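PDB 6WPX: BlEst2 from Bacillus licheniformis, which probably hydrolyses ester bonds as an esterase or lipase, here in its propeptide form, whose C-terminal domain has autoinhibitory effects. Local coordinates for residues S151-A157 against A346-E350; N230-V234 against K251-F255; E296-L300 against A370-K376. One frame throughout, in Å; residues are numbered along the deposited sequence.

Contact 1. Residues S151-A157 against A346-E350; sequences SQLADLA and ADVFE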
ATOM      1  N   SER A 151      -2.792   1.846  -2.387  1.00 15.91           N
ATOM      2  CA  SER A 151      -2.248   1.181  -1.230  1.00 15.22           C
ATOM      3  C   SER A 151      -3.097   1.463   0.016  1.00 18.06           C
ATOM      4  O   SER A 151      -3.271   2.633   0.388  1.00 16.07           O
ATOM      5  CB  SER A 151      -0.816   1.657  -1.006  1.00 15.66           C
ATOM      6  OG  SER A 151      -0.392   1.222   0.272  1.00 16.28           O
ATOM      7  N   GLN A 152      -3.621   0.394   0.655  1.00 14.61           N
ATOM      8  CA  GLN A 152      -4.392   0.532   1.913  1.00 13.93           C
ATOM      9  C   GLN A 152      -3.460   1.006   3.047  1.00 17.16           C
ATOM     10  O   GLN A 152      -3.916   1.612   4.013  1.00 14.99           O
ATOM     11  CB  GLN A 152      -5.129  -0.760   2.303  1.00 14.03           C
ATOM     12  CG  GLN A 152      -6.206  -1.201   1.274  1.00 18.81           C
ATOM     13  CD  GLN A 152      -5.641  -2.199   0.267  1.00 25.17           C
ATOM     14  OE1 GLN A 152      -4.436  -2.206  -0.045  1.00 20.54           O
ATOM     15  NE2 GLN A 152      -6.516  -3.042  -0.284  1.00 15.47           N
ATOM     16  N   LEU A 153      -2.154   0.768   2.892  1.00 13.20           N
ATOM     17  CA  LEU A 153      -1.146   1.242   3.841  1.00 13.01           C
ATOM     18  C   LEU A 153      -0.968   2.756   3.684  1.00 16.01           C
ATOM     19  O   LEU A 153      -0.772   3.450   4.681  1.00 14.94           O
ATOM     20  CB  LEU A 153       0.164   0.489   3.648  1.00 12.61           C
ATOM     21  CG  LEU A 153       0.131  -0.970   4.147  1.00 16.09           C
ATOM     22  CD1 LEU A 153       1.368  -1.734   3.653  1.00 15.04           C
ATOM     23  CD2 LEU A 153       0.034  -1.015   5.704  1.00 14.51           C
ATOM     24  N   ALA A 154      -1.074   3.278   2.429  1.00 13.18           N
ATOM     25  CA  ALA A 154      -1.046   4.722   2.221  1.00 16.00           C
ATOM     26  C   ALA A 154      -2.322   5.318   2.829  1.00 19.51           C
ATOM     27  O   ALA A 154      -2.237   6.366   3.448  1.00 20.62           O
ATOM     28  CB  ALA A 154      -0.939   5.066   0.734  1.00 16.64           C
ATOM     29  N   ASP A 155      -3.491   4.621   2.706  1.00 16.76           N
ATOM     30  CA  ASP A 155      -4.749   5.084   3.308  1.00 17.34           C
ATOM     31  C   ASP A 155      -4.568   5.191   4.801  1.00 20.44           C
ATOM     32  O   ASP A 155      -5.019   6.167   5.403  1.00 20.64           O
ATOM     33  CB  ASP A 155      -5.904   4.122   3.032  1.00 17.71           C
ATOM     34  CG  ASP A 155      -6.266   4.031   1.580  1.00 20.82           C
ATOM     35  OD1 ASP A 155      -5.758   4.851   0.791  1.00 19.01           O
ATOM     36  OD2 ASP A 155      -7.097   3.172   1.233  1.00 19.39           O
ATOM     37  N   LEU A 156      -3.895   4.187   5.389  1.00 15.47           N
ATOM     38  CA  LEU A 156      -3.582   4.144   6.814  1.00 15.42           C
ATOM     39  C   LEU A 156      -2.701   5.318   7.217  1.00 18.13           C
ATOM     40  O   LEU A 156      -3.036   6.003   8.188  1.00 16.36           O
ATOM     41  CB  LEU A 156      -2.940   2.793   7.221  1.00 14.25           C
ATOM     42  CG  LEU A 156      -2.451   2.675   8.667  1.00 15.63           C
ATOM     43  CD1 LEU A 156      -3.621   2.742   9.677  1.00 14.42           C
ATOM     44  CD2 LEU A 156      -1.646   1.374   8.868  1.00 16.24           C
ATOM     45  N   ALA A 157      -1.597   5.564   6.477  1.00 14.71           N
ATOM     46  CA  ALA A 157      -0.652   6.658   6.737  1.00 14.77           C
ATOM     47  C   ALA A 157      -1.322   8.047   6.760  1.00 17.34           C
ATOM     48  O   ALA A 157      -0.861   8.939   7.466  1.00 15.63           O
ATOM     49  CB  ALA A 157       0.441   6.660   5.683  1.00 16.08           C
ATOM     50  N   ALA A 346       8.350  -0.479   6.387  1.00 30.98           N
ATOM     51  CA  ALA A 346       8.863  -0.387   5.009  1.00 30.33           C
ATOM     52  C   ALA A 346       7.920   0.440   4.144  1.00 33.38           C
ATOM     53  O   ALA A 346       6.869   0.811   4.627  1.00 32.60           O
ATOM     54  CB  ALA A 346       8.983  -1.780   4.488  1.00 30.86           C
ATOM     55  N   ASP A 347       8.321   0.683   2.898  1.00 30.65           N
ATOM     56  CA  ASP A 347       7.508   1.410   1.885  1.00 29.26           C
ATOM     57  C   ASP A 347       6.924   2.701   2.479  1.00 29.46           C
ATOM     58  O   ASP A 347       7.671   3.556   2.930  1.00 27.16           O
ATOM     59  CB  ASP A 347       6.531   0.488   1.123  1.00 31.52           C
ATOM     60  CG  ASP A 347       5.476  -0.337   1.891  1.00 44.86           C
ATOM     61  OD1 ASP A 347       5.802  -1.438   2.349  1.00 48.73           O
ATOM     62  OD2 ASP A 347       4.330   0.134   2.008  1.00 35.66           O
ATOM     63  N   VAL A 348       5.610   2.814   2.407  1.00 26.22           N
ATOM     64  CA  VAL A 348       4.792   3.929   2.931  1.00 25.53           C
ATOM     65  C   VAL A 348       5.231   4.295   4.347  1.00 28.97           C
ATOM     66  O   VAL A 348       5.225   5.468   4.623  1.00 28.29           O
ATOM     67  CB  VAL A 348       3.321   3.520   2.833  1.00 28.12           C
ATOM     68  CG1 VAL A 348       2.435   4.337   3.736  1.00 27.40           C
ATOM     69  CG2 VAL A 348       2.869   3.582   1.393  1.00 27.41           C
ATOM     70  N   PHE A 349       5.594   3.316   5.180  1.00 25.91           N
ATOM     71  CA  PHE A 349       6.021   3.645   6.539  1.00 26.04           C
ATOM     72  C   PHE A 349       7.556   3.570   6.698  1.00 31.87           C
ATOM     73  O   PHE A 349       8.043   3.524   7.830  1.00 33.16           O
ATOM     74  CB  PHE A 349       5.300   2.762   7.585  1.00 26.95           C
ATOM     75  CG  PHE A 349       3.847   3.112   7.814  1.00 26.92           C
ATOM     76  CD1 PHE A 349       2.844   2.525   7.054  1.00 27.41           C
ATOM     77  CD2 PHE A 349       3.483   4.021   8.794  1.00 28.18           C
ATOM     78  CE1 PHE A 349       1.497   2.856   7.270  1.00 30.27           C
ATOM     79  CE2 PHE A 349       2.134   4.355   9.004  1.00 29.32           C
ATOM     80  CZ  PHE A 349       1.152   3.760   8.253  1.00 28.38           C
ATOM     81  N   GLU A 350       8.326   3.616   5.594  1.00 26.67           N
ATOM     82  CA  GLU A 350       9.793   3.616   5.672  1.00 26.79           C
ATOM     83  C   GLU A 350      10.296   4.676   6.688  1.00 29.23           C
ATOM     84  O   GLU A 350       9.774   5.801   6.731  1.00 27.77           O
ATOM     85  CB  GLU A 350      10.398   3.898   4.287  1.00 28.82           C
ATOM     86  CG  GLU A 350      11.915   3.881   4.230  1.00 39.47           C
ATOM     87  CD  GLU A 350      12.449   3.867   2.819  1.00 69.40           C
ATOM     88  OE1 GLU A 350      12.819   2.769   2.347  1.00 76.47           O
ATOM     89  OE2 GLU A 350      12.422   4.927   2.154  1.00 61.73           O
TER
HETATM   90  O   HOH W   1       1.995   0.113   0.397  1.00 16.39           O
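The side chains of V348 and F349 carry most of the packing of A346-E350 on helix 152-157, with 64 and 75 Å² of their surface covered. V348, with chi1 in the t well at 161°, turns both methyls onto the helix: its CG1 lies 3.6 Å from A157 CB and 3.5 Å from the backbone L153 O, and its CG2 lies 4.1 Å from A154 CB. F349 starts sideways from its CA, but chi1 of -74° and chi2 of 89° swing the ring inward, so that its CZ comes 3.7 Å from L156 CD2 and 3.9 Å from A157 CB, while its CE1 approaches L153 O at 3.5 Å. The helix belongs to the alpha/beta-hydrolase part of the chain, whereas A346-E350 is a tight turn, with F349 N bonded to A346 O at 2.9 Å, between strands 341-344 and 353-360 of the C-terminal region; the contact therefore joins the two regions. S151 is the N-cap: in its t rotamer, OG accepts from A154 N at 3.1 Å and weakly from L153 N at 3.2 Å. The same OG donates to water 1 at 2.6 Å, and that water donates to D347 OD2 at 2.8 Å. D347, in rotamer p, also takes a weak bond from V348 N to OD2 at 3.0 Å. Beyond the two segments, Y223 of helix 218-224 touches L153 and L156, and L380 of strand 377-386 touches L156 and F349.

Contact 2. Residues N230-V234 against K251-F255; sequences NDGAV and KWDHF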
ATOM      1  N   ASN A 230      -1.398 -10.671  -0.576  1.00 12.58           N
ATOM      2  CA  ASN A 230      -0.604  -9.486  -0.761  1.00 11.92           C
ATOM      3  C   ASN A 230       0.866  -9.829  -0.636  1.00 14.75           C
ATOM      4  O   ASN A 230       1.201 -10.930  -0.206  1.00 15.26           O
ATOM      5  CB  ASN A 230      -1.047  -8.419   0.305  1.00 10.85           C
ATOM      6  CG  ASN A 230      -0.635  -8.784   1.698  1.00 17.11           C
ATOM      7  OD1 ASN A 230       0.474  -8.469   2.114  1.00 13.89           O
ATOM      8  ND2 ASN A 230      -1.485  -9.498   2.426  1.00 13.39           N
ATOM      9  N   ASP A 231       1.740  -8.891  -0.987  1.00 10.50           N
ATOM     10  CA  ASP A 231       3.181  -9.142  -0.933  1.00  9.72           C
ATOM     11  C   ASP A 231       3.842  -8.374   0.248  1.00 15.91           C
ATOM     12  O   ASP A 231       5.053  -8.165   0.233  1.00 15.48           O
ATOM     13  CB  ASP A 231       3.843  -8.754  -2.272  1.00  8.00           C
ATOM     14  CG  ASP A 231       3.841  -7.257  -2.576  1.00 17.22           C
ATOM     15  OD1 ASP A 231       3.374  -6.465  -1.719  1.00 16.77           O
ATOM     16  OD2 ASP A 231       4.346  -6.873  -3.631  1.00 21.57           O
ATOM     17  N   GLY A 232       3.029  -7.934   1.220  1.00 14.47           N
ATOM     18  CA  GLY A 232       3.522  -7.160   2.355  1.00 14.76           C
ATOM     19  C   GLY A 232       3.362  -5.664   2.143  1.00 17.53           C
ATOM     20  O   GLY A 232       3.394  -4.897   3.109  1.00 14.15           O
ATOM     21  N   ALA A 233       3.143  -5.228   0.885  1.00 12.50           N
ATOM     22  CA  ALA A 233       2.970  -3.796   0.612  1.00 12.96           C
ATOM     23  C   ALA A 233       1.800  -3.525  -0.298  1.00 14.08           C
ATOM     24  O   ALA A 233       1.256  -2.437  -0.268  1.00 12.88           O
ATOM     25  CB  ALA A 233       4.245  -3.225  -0.001  1.00 14.17           C
ATOM     26  N   VAL A 234       1.468  -4.478  -1.181  1.00 11.85           N
ATOM     27  CA  VAL A 234       0.410  -4.273  -2.169  1.00 11.94           C
ATOM     28  C   VAL A 234      -0.422  -5.534  -2.220  1.00 13.90           C
ATOM     29  O   VAL A 234       0.152  -6.626  -2.228  1.00 13.23           O
ATOM     30  CB  VAL A 234       0.994  -3.925  -3.587  1.00 15.38           C
ATOM     31  CG1 VAL A 234      -0.122  -3.636  -4.586  1.00 14.57           C
ATOM     32  CG2 VAL A 234       1.979  -2.749  -3.534  1.00 15.32           C
ATOM     33  N   LYS A 251       5.317 -16.422  -5.779  1.00 17.74           N
ATOM     34  CA  LYS A 251       5.692 -16.480  -4.358  1.00 18.14           C
ATOM     35  C   LYS A 251       6.811 -15.490  -4.064  1.00 20.46           C
ATOM     36  O   LYS A 251       7.946 -15.859  -3.762  1.00 19.90           O
ATOM     37  CB  LYS A 251       6.001 -17.916  -3.930  1.00 20.17           C
ATOM     38  CG  LYS A 251       4.832 -18.863  -4.188  1.00 24.85           C
ATOM     39  CD  LYS A 251       5.130 -20.243  -3.667  1.00 23.30           C
ATOM     40  CE  LYS A 251       4.029 -21.228  -3.984  1.00 24.27           C
ATOM     41  NZ  LYS A 251       2.808 -20.964  -3.182  1.00 26.29           N
ATOM     42  N   TRP A 252       6.479 -14.207  -4.240  1.00 16.24           N
ATOM     43  CA  TRP A 252       7.390 -13.106  -3.996  1.00 15.53           C
ATOM     44  C   TRP A 252       6.781 -12.170  -2.986  1.00 17.96           C
ATOM     45  O   TRP A 252       5.566 -12.050  -2.903  1.00 15.80           O
ATOM     46  CB  TRP A 252       7.676 -12.314  -5.303  1.00 13.58           C
ATOM     47  CG  TRP A 252       7.947 -13.183  -6.498  1.00 14.59           C
ATOM     48  CD1 TRP A 252       8.944 -14.106  -6.635  1.00 18.33           C
ATOM     49  CD2 TRP A 252       7.158 -13.261  -7.693  1.00 14.43           C
ATOM     50  NE1 TRP A 252       8.828 -14.758  -7.850  1.00 17.19           N
ATOM     51  CE2 TRP A 252       7.732 -14.265  -8.514  1.00 19.06           C
ATOM     52  CE3 TRP A 252       6.018 -12.577  -8.158  1.00 15.08           C
ATOM     53  CZ2 TRP A 252       7.208 -14.586  -9.774  1.00 18.40           C
ATOM     54  CZ3 TRP A 252       5.520 -12.880  -9.413  1.00 15.84           C
ATOM     55  CH2 TRP A 252       6.092 -13.890 -10.193  1.00 16.98           C
ATOM     56  N   ASP A 253       7.641 -11.501  -2.223  1.00 14.02           N
ATOM     57  CA  ASP A 253       7.187 -10.460  -1.338  1.00 13.95           C
ATOM     58  C   ASP A 253       7.569  -9.184  -2.072  1.00 18.09           C
ATOM     59  O   ASP A 253       8.201  -9.252  -3.146  1.00 15.18           O
ATOM     60  CB  ASP A 253       7.775 -10.571   0.091  1.00 14.95           C
ATOM     61  CG  ASP A 253       9.290 -10.526   0.205  1.00 19.22           C
ATOM     62  OD1 ASP A 253       9.901  -9.649  -0.407  1.00 18.67           O
ATOM     63  OD2 ASP A 253       9.843 -11.307   0.992  1.00 31.22           O
ATOM     64  N   HIS A 254       7.211  -8.028  -1.515  1.00 14.09           N
ATOM     65  CA  HIS A 254       7.493  -6.754  -2.176  1.00 13.05           C
ATOM     66  C   HIS A 254       8.980  -6.493  -2.426  1.00 16.60           C
ATOM     67  O   HIS A 254       9.286  -5.781  -3.360  1.00 14.49           O
ATOM     68  CB  HIS A 254       6.860  -5.588  -1.406  1.00 13.27           C
ATOM     69  CG  HIS A 254       6.564  -4.424  -2.283  1.00 16.67           C
ATOM     70  ND1 HIS A 254       5.663  -4.526  -3.363  1.00 19.20           N
ATOM     71  CD2 HIS A 254       7.032  -3.163  -2.219  1.00 17.58           C
ATOM     72  CE1 HIS A 254       5.642  -3.327  -3.907  1.00 17.89           C
ATOM     73  NE2 HIS A 254       6.469  -2.487  -3.270  1.00 18.05           N
ATOM     74  N   PHE A 255       9.886  -7.063  -1.616  1.00 14.64           N
ATOM     75  CA  PHE A 255      11.321  -6.869  -1.849  1.00 16.19           C
ATOM     76  C   PHE A 255      11.869  -7.892  -2.839  1.00 17.02           C
ATOM     77  O   PHE A 255      12.644  -7.530  -3.702  1.00 18.49           O
ATOM     78  CB  PHE A 255      12.135  -6.927  -0.535  1.00 19.35           C
ATOM     79  CG  PHE A 255      11.740  -5.933   0.534  1.00 21.33           C
ATOM     80  CD1 PHE A 255      11.266  -4.671   0.196  1.00 24.28           C
ATOM     81  CD2 PHE A 255      11.907  -6.234   1.875  1.00 23.96           C
ATOM     82  CE1 PHE A 255      10.915  -3.748   1.184  1.00 24.57           C
ATOM     83  CE2 PHE A 255      11.577  -5.300   2.863  1.00 25.67           C
ATOM     84  CZ  PHE A 255      11.077  -4.070   2.508  1.00 22.88           C
TER
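Two hydrogen bonds fasten H254 to D231, one from its backbone and one from its ring. H254 N donates to D231 O at 2.8 Å (145° at the hydrogen), and H254 ND1 donates to D231 OD2 at 2.7 Å (162°), with the carboxylate oxygen near the ring plane. The other carboxylate oxygen is satisfied within its own loop: D231 OD1 accepts from A233 N at 2.9 Å, an Asx turn, and from V234 N at 2.8 Å, which completes an Asx motif, while D231 N donates back to V234 O at 3.0 Å. N230 makes a second Asx turn, its OD1 accepting from G232 N at 2.8 Å, and its ND2 is taken up by G221 O and G228 O. On the other segment, D253 OD1 receives F255 N at 2.9 Å and also S256 N, so D253 serves its own turn. A233 CB lies over a face of the imidazole, 3.6 Å from the centroid of the H254 ring and 20° off the ring normal, a CH-pi contact; the Y118 ring also stacks with H254. G232, at phi 96° and psi -17°, would press a CB against D231 O. H254 also touches S119, an arrangement consistent with the His-carboxylate part of a Ser-His-Asp relay, as in alpha/beta hydrolases. With ND1 donating to D231, a neutral H254 would keep NE2 as an acceptor.

Contact 3. Residues E296-L300 against A370-K376; sequences ENHGL and ASSVKQK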
ATOM      1  N   GLU A 296       0.898  10.437  20.757  1.00 19.68           N
ATOM      2  CA  GLU A 296       2.256  10.703  21.175  1.00 20.43           C
ATOM      3  C   GLU A 296       2.399  10.180  22.580  1.00 27.93           C
ATOM      4  O   GLU A 296       1.416  10.127  23.337  1.00 28.20           O
ATOM      5  CB  GLU A 296       2.541  12.209  21.136  1.00 22.68           C
ATOM      6  CG  GLU A 296       2.820  12.696  19.720  1.00 35.76           C
ATOM      7  CD  GLU A 296       2.963  14.198  19.529  1.00 56.15           C
ATOM      8  OE1 GLU A 296       2.544  14.970  20.421  1.00 41.16           O
ATOM      9  OE2 GLU A 296       3.480  14.603  18.465  1.00 56.76           O
ATOM     10  N   ASN A 297       3.617   9.746  22.912  1.00 23.75           N
ATOM     11  CA  ASN A 297       3.929   9.218  24.220  1.00 23.14           C
ATOM     12  C   ASN A 297       5.275   9.773  24.671  1.00 28.95           C
ATOM     13  O   ASN A 297       6.290   9.584  23.998  1.00 27.41           O
ATOM     14  CB  ASN A 297       3.954   7.689  24.167  1.00 20.26           C
ATOM     15  CG  ASN A 297       4.372   7.025  25.454  1.00 33.73           C
ATOM     16  OD1 ASN A 297       4.166   7.551  26.546  1.00 26.88           O
ATOM     17  ND2 ASN A 297       4.927   5.832  25.347  1.00 27.86           N
ATOM     18  N   HIS A 298       5.280  10.455  25.812  1.00 30.50           N
ATOM     19  CA  HIS A 298       6.490  11.045  26.384  1.00 32.27           C
ATOM     20  C   HIS A 298       7.018  10.223  27.573  1.00 38.67           C
ATOM     21  O   HIS A 298       8.026  10.599  28.162  1.00 39.99           O
ATOM     22  CB  HIS A 298       6.221  12.498  26.806  1.00 33.25           C
ATOM     23  CG  HIS A 298       5.982  13.419  25.650  1.00 36.13           C
ATOM     24  ND1 HIS A 298       4.768  13.437  24.985  1.00 36.96           N
ATOM     25  CD2 HIS A 298       6.807  14.326  25.080  1.00 38.42           C
ATOM     26  CE1 HIS A 298       4.892  14.355  24.043  1.00 36.47           C
ATOM     27  NE2 HIS A 298       6.098  14.923  24.068  1.00 37.95           N
ATOM     28  N   GLY A 299       6.336   9.126  27.909  1.00 33.04           N
ATOM     29  CA  GLY A 299       6.732   8.249  29.006  1.00 33.08           C
ATOM     30  C   GLY A 299       6.021   6.919  28.932  1.00 32.69           C
ATOM     31  O   GLY A 299       6.426   6.029  28.182  1.00 32.53           O
ATOM     32  N   LEU A 300       4.935   6.793  29.690  1.00 26.46           N
ATOM     33  CA  LEU A 300       4.124   5.594  29.681  1.00 24.49           C
ATOM     34  C   LEU A 300       2.809   5.888  28.965  1.00 28.62           C
ATOM     35  O   LEU A 300       2.111   6.853  29.301  1.00 26.96           O
ATOM     36  CB  LEU A 300       3.849   5.099  31.113  1.00 24.29           C
ATOM     37  CG  LEU A 300       2.822   3.948  31.247  1.00 27.33           C
ATOM     38  CD1 LEU A 300       3.358   2.641  30.683  1.00 27.01           C
ATOM     39  CD2 LEU A 300       2.393   3.772  32.696  1.00 30.94           C
ATOM     40  N   ALA A 370       1.050  -1.484  26.598  1.00 20.35           N
ATOM     41  CA  ALA A 370       1.761  -0.427  27.289  1.00 21.57           C
ATOM     42  C   ALA A 370       3.092  -0.194  26.599  1.00 27.61           C
ATOM     43  O   ALA A 370       3.793  -1.144  26.272  1.00 27.68           O
ATOM     44  CB  ALA A 370       1.950  -0.777  28.771  1.00 22.64           C
ATOM     45  N   SER A 371       3.417   1.069  26.347  1.00 25.42           N
ATOM     46  CA  SER A 371       4.704   1.457  25.768  1.00 25.18           C
ATOM     47  C   SER A 371       5.373   2.401  26.752  1.00 29.04           C
ATOM     48  O   SER A 371       4.790   3.422  27.127  1.00 27.41           O
ATOM     49  CB  SER A 371       4.522   2.161  24.429  1.00 26.54           C
ATOM     50  OG  SER A 371       5.773   2.517  23.868  1.00 32.73           O
ATOM     51  N   SER A 372       6.561   2.020  27.217  1.00 27.52           N
ATOM     52  CA  SER A 372       7.344   2.832  28.145  1.00 28.58           C
ATOM     53  C   SER A 372       8.556   3.317  27.379  1.00 30.48           C
ATOM     54  O   SER A 372       9.308   2.515  26.839  1.00 29.39           O
ATOM     55  CB  SER A 372       7.751   2.025  29.377  1.00 34.33           C
ATOM     56  OG  SER A 372       8.383   2.848  30.342  1.00 43.51           O
ATOM     57  N   VAL A 373       8.690   4.634  27.263  1.00 28.50           N
ATOM     58  CA  VAL A 373       9.780   5.259  26.510  1.00 29.74           C
ATOM     59  C   VAL A 373      10.573   6.236  27.378  1.00 35.19           C
ATOM     60  O   VAL A 373      10.023   6.805  28.316  1.00 34.62           O
ATOM     61  CB  VAL A 373       9.276   5.937  25.199  1.00 33.09           C
ATOM     62  CG1 VAL A 373       8.758   4.916  24.185  1.00 32.35           C
ATOM     63  CG2 VAL A 373       8.218   6.998  25.482  1.00 32.35           C
ATOM     64  N   LYS A 374      11.825   6.469  27.009  1.00 35.76           N
ATOM     65  CA  LYS A 374      12.730   7.447  27.672  1.00 38.87           C
ATOM     66  C   LYS A 374      12.824   8.681  26.776  1.00 45.20           C
ATOM     67  O   LYS A 374      13.072   9.771  27.284  1.00 45.20           O
ATOM     68  CB  LYS A 374      14.128   6.858  27.850  1.00 42.93           C
ATOM     69  N   GLN A 375      12.628   8.451  25.478  1.00 43.13           N
ATOM     70  CA  GLN A 375      12.638   9.465  24.406  1.00 42.67           C
ATOM     71  C   GLN A 375      11.217   9.535  23.837  1.00 42.51           C
ATOM     72  O   GLN A 375      10.598   8.504  23.708  1.00 40.37           O
ATOM     73  CB  GLN A 375      13.624   8.995  23.346  1.00 44.54           C
ATOM     74  CG  GLN A 375      13.550   9.747  22.025  1.00 56.05           C
ATOM     75  CD  GLN A 375      14.779   9.459  21.194  1.00 69.06           C
ATOM     76  OE1 GLN A 375      15.869   9.957  21.490  1.00 68.98           O
ATOM     77  NE2 GLN A 375      14.613   8.661  20.148  1.00 40.97           N
ATOM     78  N   LYS A 376      10.778  10.739  23.513  1.00 37.00           N
ATOM     79  CA  LYS A 376       9.456  11.100  22.959  1.00 34.03           C
ATOM     80  C   LYS A 376       9.141  10.242  21.725  1.00 32.74           C
ATOM     81  O   LYS A 376      10.033  10.019  20.897  1.00 29.87           O
ATOM     82  CB  LYS A 376       9.493  12.596  22.643  1.00 37.23           C
ATOM     83  CG  LYS A 376       8.188  13.239  22.221  1.00 56.52           C
ATOM     84  CD  LYS A 376       8.362  14.689  21.862  1.00 69.24           C
ATOM     85  CE  LYS A 376       9.304  15.411  22.804  1.00 81.78           C
ATOM     86  NZ  LYS A 376       9.834  16.676  22.244  1.00 90.69           N
TER
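The A370-K376 segment begins on strand 365-372, where A370 CB packs against L300 CD1 at 4.2 Å. Next, S371 O accepts from N297 ND2 at 3.0 Å (139° at the hydrogen) and receives a CA-H...O contact from L300 CA at 3.4 Å; S371 OG is bonded to E377. S372 faces L300 as an antiparallel non-hydrogen-bonded pair, CA to CA 4.5 Å, and its CA lies 3.3 Å from G299 O. At V373 the backbone closes the pairing: V373 N donates to G299 O at 2.8 Å and 162°, while V373 CG2 rests 3.5 Å from N297 ND2. The chain then bows outward through K374 and Q375, whose O bonds H322, and returns at K376, where K376 CA is 3.7 Å from N297 O and K376 CD is 3.2 Å from H298 NE2. Across from it, N297 OD1 accepts from G299 N at 3.0 Å, an Asx turn at the bend. Each segment carries the chain from one antiparallel sheet to the other: 290-297 pairs with 377-386 in the five-stranded sheet, and 300-307 pairs with 365-372 in the four-stranded one.

Overall arrangement
Contacts 1 and 2 adjoin, with centres 13 Å apart, and touch directly: D347 OD1 lies 3.3 Å from A233 CB, and A346 CB lies 3.7 Å from F255 CZ. Along the chain, both segments of contact 2 fall between those of contact 1, and 296-300 follows them, so contacts 1 and 3 alternate. Contact 3 is remote, its centre 23 Å from that of contact 1 and 32 Å from that of contact 2. The sheet containing 290-297 and 341-344 relates it to contact 1: the former is one edge strand, and A346-E350 follows the other. A turn that probably belongs to the C-terminal domain thus abuts the D231-H254 loops, consistent with the autoinhibitory effect of that domain.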